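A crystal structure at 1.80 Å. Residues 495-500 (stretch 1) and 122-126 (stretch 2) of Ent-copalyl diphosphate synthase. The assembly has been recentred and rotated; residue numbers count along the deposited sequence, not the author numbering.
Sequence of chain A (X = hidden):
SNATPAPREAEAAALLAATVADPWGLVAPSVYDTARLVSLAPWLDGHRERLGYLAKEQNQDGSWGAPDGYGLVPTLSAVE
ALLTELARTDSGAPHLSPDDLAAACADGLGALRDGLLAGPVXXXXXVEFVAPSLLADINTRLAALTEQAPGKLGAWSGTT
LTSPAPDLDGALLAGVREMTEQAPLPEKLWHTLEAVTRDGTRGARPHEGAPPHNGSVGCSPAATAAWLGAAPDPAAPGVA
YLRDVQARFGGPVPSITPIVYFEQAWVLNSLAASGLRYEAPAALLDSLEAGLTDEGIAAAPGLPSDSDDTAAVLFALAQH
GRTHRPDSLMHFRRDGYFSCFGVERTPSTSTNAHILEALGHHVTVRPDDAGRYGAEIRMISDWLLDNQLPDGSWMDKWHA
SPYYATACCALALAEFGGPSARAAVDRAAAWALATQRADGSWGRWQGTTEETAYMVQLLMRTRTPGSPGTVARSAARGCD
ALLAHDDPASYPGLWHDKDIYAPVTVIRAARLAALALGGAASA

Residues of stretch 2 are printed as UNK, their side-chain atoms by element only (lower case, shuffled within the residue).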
ATOM      1  N   TRP A 495       2.517  -1.509  -3.352  1.00 16.04           N
ATOM      2  CA  TRP A 495       1.139  -1.344  -2.905  1.00 15.97           C
ATOM      3  C   TRP A 495       0.693   0.084  -3.022  1.00 16.71           C
ATOM      4  O   TRP A 495       1.406   0.994  -2.575  1.00 16.90           O
ATOM      5  CB  TRP A 495       0.985  -1.820  -1.466  1.00 16.18           C
ATOM      6  CG  TRP A 495       1.244  -3.279  -1.303  1.00 17.66           C
ATOM      7  CD1 TRP A 495       2.431  -3.917  -1.407  1.00 17.78           C
ATOM      8  CD2 TRP A 495       0.273  -4.285  -0.988  1.00 18.42           C
ATOM      9  NE1 TRP A 495       2.272  -5.248  -1.196  1.00 19.13           N
ATOM     10  CE2 TRP A 495       0.957  -5.506  -0.924  1.00 18.58           C
ATOM     11  CE3 TRP A 495      -1.103  -4.261  -0.761  1.00 19.54           C
ATOM     12  CZ2 TRP A 495       0.305  -6.725  -0.669  1.00 19.47           C
ATOM     13  CZ3 TRP A 495      -1.764  -5.483  -0.506  1.00 21.10           C
ATOM     14  CH2 TRP A 495      -1.045  -6.685  -0.451  1.00 19.63           C
ATOM     15  N   HIS A 496      -0.482   0.312  -3.598  1.00 17.31           N
ATOM     16  CA  HIS A 496      -0.959   1.690  -3.787  1.00 17.82           C
ATOM     17  C   HIS A 496      -1.321   2.398  -2.487  1.00 17.98           C
ATOM     18  O   HIS A 496      -2.137   1.901  -1.695  1.00 17.18           O
ATOM     19  CB  HIS A 496      -2.168   1.751  -4.716  1.00 19.36           C
ATOM     20  CG  HIS A 496      -1.837   1.508  -6.153  1.00 21.24           C
ATOM     21  ND1 HIS A 496      -2.805   1.416  -7.126  1.00 25.97           N
ATOM     22  CD2 HIS A 496      -0.657   1.308  -6.781  1.00 21.80           C
ATOM     23  CE1 HIS A 496      -2.232   1.173  -8.298  1.00 25.42           C
ATOM     24  NE2 HIS A 496      -0.928   1.126  -8.119  1.00 22.35           N
ATOM     25  N   ASP A 497      -0.718   3.567  -2.256  1.00 17.40           N
ATOM     26  CA  ASP A 497      -1.293   4.504  -1.286  1.00 17.70           C
ATOM     27  C   ASP A 497      -1.100   5.927  -1.823  1.00 16.85           C
ATOM     28  O   ASP A 497      -1.627   6.258  -2.882  1.00 17.93           O
ATOM     29  CB  ASP A 497      -0.780   4.261   0.148  1.00 17.70           C
ATOM     30  CG  ASP A 497      -1.461   5.165   1.155  1.00 18.98           C
ATOM     31  OD1 ASP A 497      -2.669   5.439   0.976  1.00 20.92           O
ATOM     32  OD2 ASP A 497      -0.797   5.713   2.049  1.00 18.27           O
ATOM     33  N   LYS A 498      -0.366   6.788  -1.134  1.00 15.48           N
ATOM     34  CA  LYS A 498      -0.102   8.096  -1.669  1.00 15.43           C
ATOM     35  C   LYS A 498       0.835   7.954  -2.859  1.00 16.13           C
ATOM     36  O   LYS A 498       0.546   8.449  -3.950  1.00 15.81           O
ATOM     37  CB  LYS A 498       0.554   8.999  -0.579  1.00 15.56           C
ATOM     38  CG  LYS A 498      -0.355   9.328   0.601  1.00 16.16           C
ATOM     39  CD  LYS A 498      -1.422  10.339   0.243  1.00 16.76           C
ATOM     40  CE  LYS A 498      -2.462  10.463   1.348  1.00 16.57           C
ATOM     41  NZ  LYS A 498      -1.858  11.010   2.586  1.00 16.34           N
ATOM     42  N   ASP A 499       1.982   7.329  -2.619  1.00 17.17           N
ATOM     43  CA  ASP A 499       2.841   6.821  -3.691  1.00 17.96           C
ATOM     44  C   ASP A 499       2.620   5.304  -3.649  1.00 17.47           C
ATOM     45  O   ASP A 499       1.455   4.872  -3.688  1.00 19.06           O
ATOM     46  CB  ASP A 499       4.327   7.323  -3.715  1.00 18.44           C
ATOM     47  CG  ASP A 499       5.104   7.269  -2.346  1.00 19.34           C
ATOM     48  OD1 ASP A 499       4.716   6.556  -1.393  1.00 18.78           O
ATOM     49  OD2 ASP A 499       6.183   7.972  -2.261  1.00 18.05           O
ATOM     50  N   ILE A 500       3.674   4.508  -3.615  1.00 17.26           N
ATOM     51  CA  ILE A 500       3.558   3.040  -3.485  1.00 17.23           C
ATOM     52  C   ILE A 500       4.473   2.591  -2.340  1.00 18.49           C
ATOM     53  O   ILE A 500       5.590   3.117  -2.169  1.00 17.99           O
ATOM     54  CB  ILE A 500       3.860   2.261  -4.781  1.00 17.74           C
ATOM     55  CG1 ILE A 500       5.104   2.774  -5.538  1.00 17.88           C
ATOM     56  CG2 ILE A 500       2.652   2.330  -5.699  1.00 18.74           C
ATOM     57  CD1 ILE A 500       5.330   2.103  -6.888  1.00 18.64           C
ATOM     58  N   UNK A 122      -1.072   7.166 -12.720  1.00 20.57           N
ATOM     59  CA  UNK A 122      -1.658   5.969 -12.143  1.00 20.39           C
ATOM     60  C   UNK A 122      -2.682   6.281 -11.072  1.00 20.68           C
ATOM     61  O   UNK A 122      -2.657   7.354 -10.438  1.00 18.69           O
ATOM     62  c   UNK A 122       0.392   7.238 -12.571  1.00 20.02           C
ATOM     63  c   UNK A 122       0.733   6.103 -11.668  1.00 20.56           C
ATOM     64  c   UNK A 122      -0.471   5.225 -11.522  1.00 20.52           C
ATOM     65  N   UNK A 123      -3.590   5.330 -10.862  1.00 20.84           N
ATOM     66  CA  UNK A 123      -4.658   5.525  -9.908  1.00 22.56           C
ATOM     67  C   UNK A 123      -4.205   5.162  -8.508  1.00 22.37           C
ATOM     68  O   UNK A 123      -4.649   4.169  -7.912  1.00 22.20           O
ATOM     69  c   UNK A 123      -5.892   4.737 -10.350  1.00 25.96           C
ATOM     70  o   UNK A 123      -6.832   4.462 -12.502  1.00 34.17           O
ATOM     71  c   UNK A 123      -6.495   5.281 -11.630  1.00 29.16           C
ATOM     72  o   UNK A 123      -6.651   6.518 -11.771  1.00 32.30           O
ATOM     73  N   UNK A 124      -3.312   5.997  -7.960  1.00 20.47           N
ATOM     74  CA  UNK A 124      -2.903   5.844  -6.596  1.00 20.13           C
ATOM     75  C   UNK A 124      -4.006   6.454  -5.740  1.00 19.46           C
ATOM     76  O   UNK A 124      -4.904   7.166  -6.226  1.00 20.75           O
ATOM     77  o   UNK A 124      -1.558   7.847  -6.827  1.00 19.37           O
ATOM     78  c   UNK A 124      -0.400   5.761  -6.950  1.00 20.66           C
ATOM     79  c   UNK A 124      -1.540   6.522  -6.320  1.00 19.46           C
ATOM     80  N   UNK A 125      -3.960   6.176  -4.452  1.00 19.13           N
ATOM     81  CA  UNK A 125      -5.073   6.533  -3.595  1.00 19.84           C
ATOM     82  C   UNK A 125      -5.102   8.043  -3.320  1.00 20.18           C
ATOM     83  O   UNK A 125      -4.104   8.627  -2.884  1.00 18.96           O
ATOM     84  c   UNK A 125      -5.074   4.241  -2.582  1.00 21.87           C
ATOM     85  c   UNK A 125      -6.271   6.135  -1.445  1.00 24.35           C
ATOM     86  c   UNK A 125      -5.049   5.749  -2.285  1.00 21.47           C
ATOM     87  c   UNK A 125      -5.202   3.356  -1.343  1.00 24.35           C
ATOM     88  N   UNK A 126      -6.249   8.664  -3.579  1.00 19.69           N
ATOM     89  CA  UNK A 126      -6.411  10.110  -3.327  1.00 20.26           C
ATOM     90  C   UNK A 126      -5.683  11.051  -4.300  1.00 19.63           C
ATOM     91  O   UNK A 126      -5.562  12.251  -4.042  1.00 19.23           O
TER
HETATM   92  O   HOH W   1      -5.678   1.703  -8.592  1.00 32.75           O
HETATM   93  O   HOH W   2      -1.942   9.398  -4.705  1.00 19.77           O
HETATM   94  O   HOH W   3      -3.589   7.990  -0.222  1.00 26.43           O

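Position 122 carries three side-chain carbons that close a ring onto the backbone N. Its CA-to-CB bond points toward stretch 1, yet its CB lies 5.3 Å from His496 NE2, too far for close contact. Such a ring belongs to proline alone. The residue is Pro122. Its O accepts a weak hydrogen bond from the N of position 124, at 2.9 Å.

Position 123 has two side-chain carbons, the second carrying two oxygens. This is a short carboxylate. Its end leads away from stretch 1, and its CB stays 5.5 Å from His496 CE1. The residue is Asp123. Its backbone makes the approach instead: Asp123 O lies 3.4 Å from His496 ND1. Water 1 lies 2.8 Å from Asp123 O and 3.2 Å from His496 ND1, in position to bridge them.

Position 124 has one carbon that carries one oxygen and one further carbon. The branch carbon, CB, sits 3.4 Å from Asp497 O. A hydroxyl and a methyl on the same branch point identify threonine. The residue is Thr124, with chi1 in the p well. Its CG2 lies over one face of the His496 ring, 4.5 Å from CD2, and 3.9 Å from Asp499 O. Its OG1 donates to water 2 at 2.7 Å, and that water donates to Lys498 O at 2.8 Å. The hydroxyl thus reaches stretch 1 through water.

Position 125 has four side-chain carbons and no polar side-chain atom. The chain forks at the first carbon, and one arm is two carbons long. The longer arm ends 3.4 Å from His496 O. That is the isoleucine pattern. The residue is Ile125, and the terminal atom is CD1, also 4.0 Å from Asp497 OD1. Ile125 N donates a hydrogen bond to Asp497 O at 2.8 Å.

Position 126 has no side-chain atoms, so it is Gly126. Its phi of 73° is positive, which favours glycine. It occupies the N-cap position right before a helix and has almost no contact with stretch 1.

The contact joins segments distant in sequence and buries 324 Å² in all. One direct hydrogen bond, Ile125 N to Asp497 O, ties the backbones together. Around it, Thr124 and Ile125 pack against His496 and Asp497. Waters extend the polar link. Water 2 donates to Ile125 O at 2.9 Å as well as to Lys498 O, while water 3 donates to Ile125 O at 2.8 Å and to Asp497 OD1 at 3.0 Å.

Stretch 2 122-126: PDTIG
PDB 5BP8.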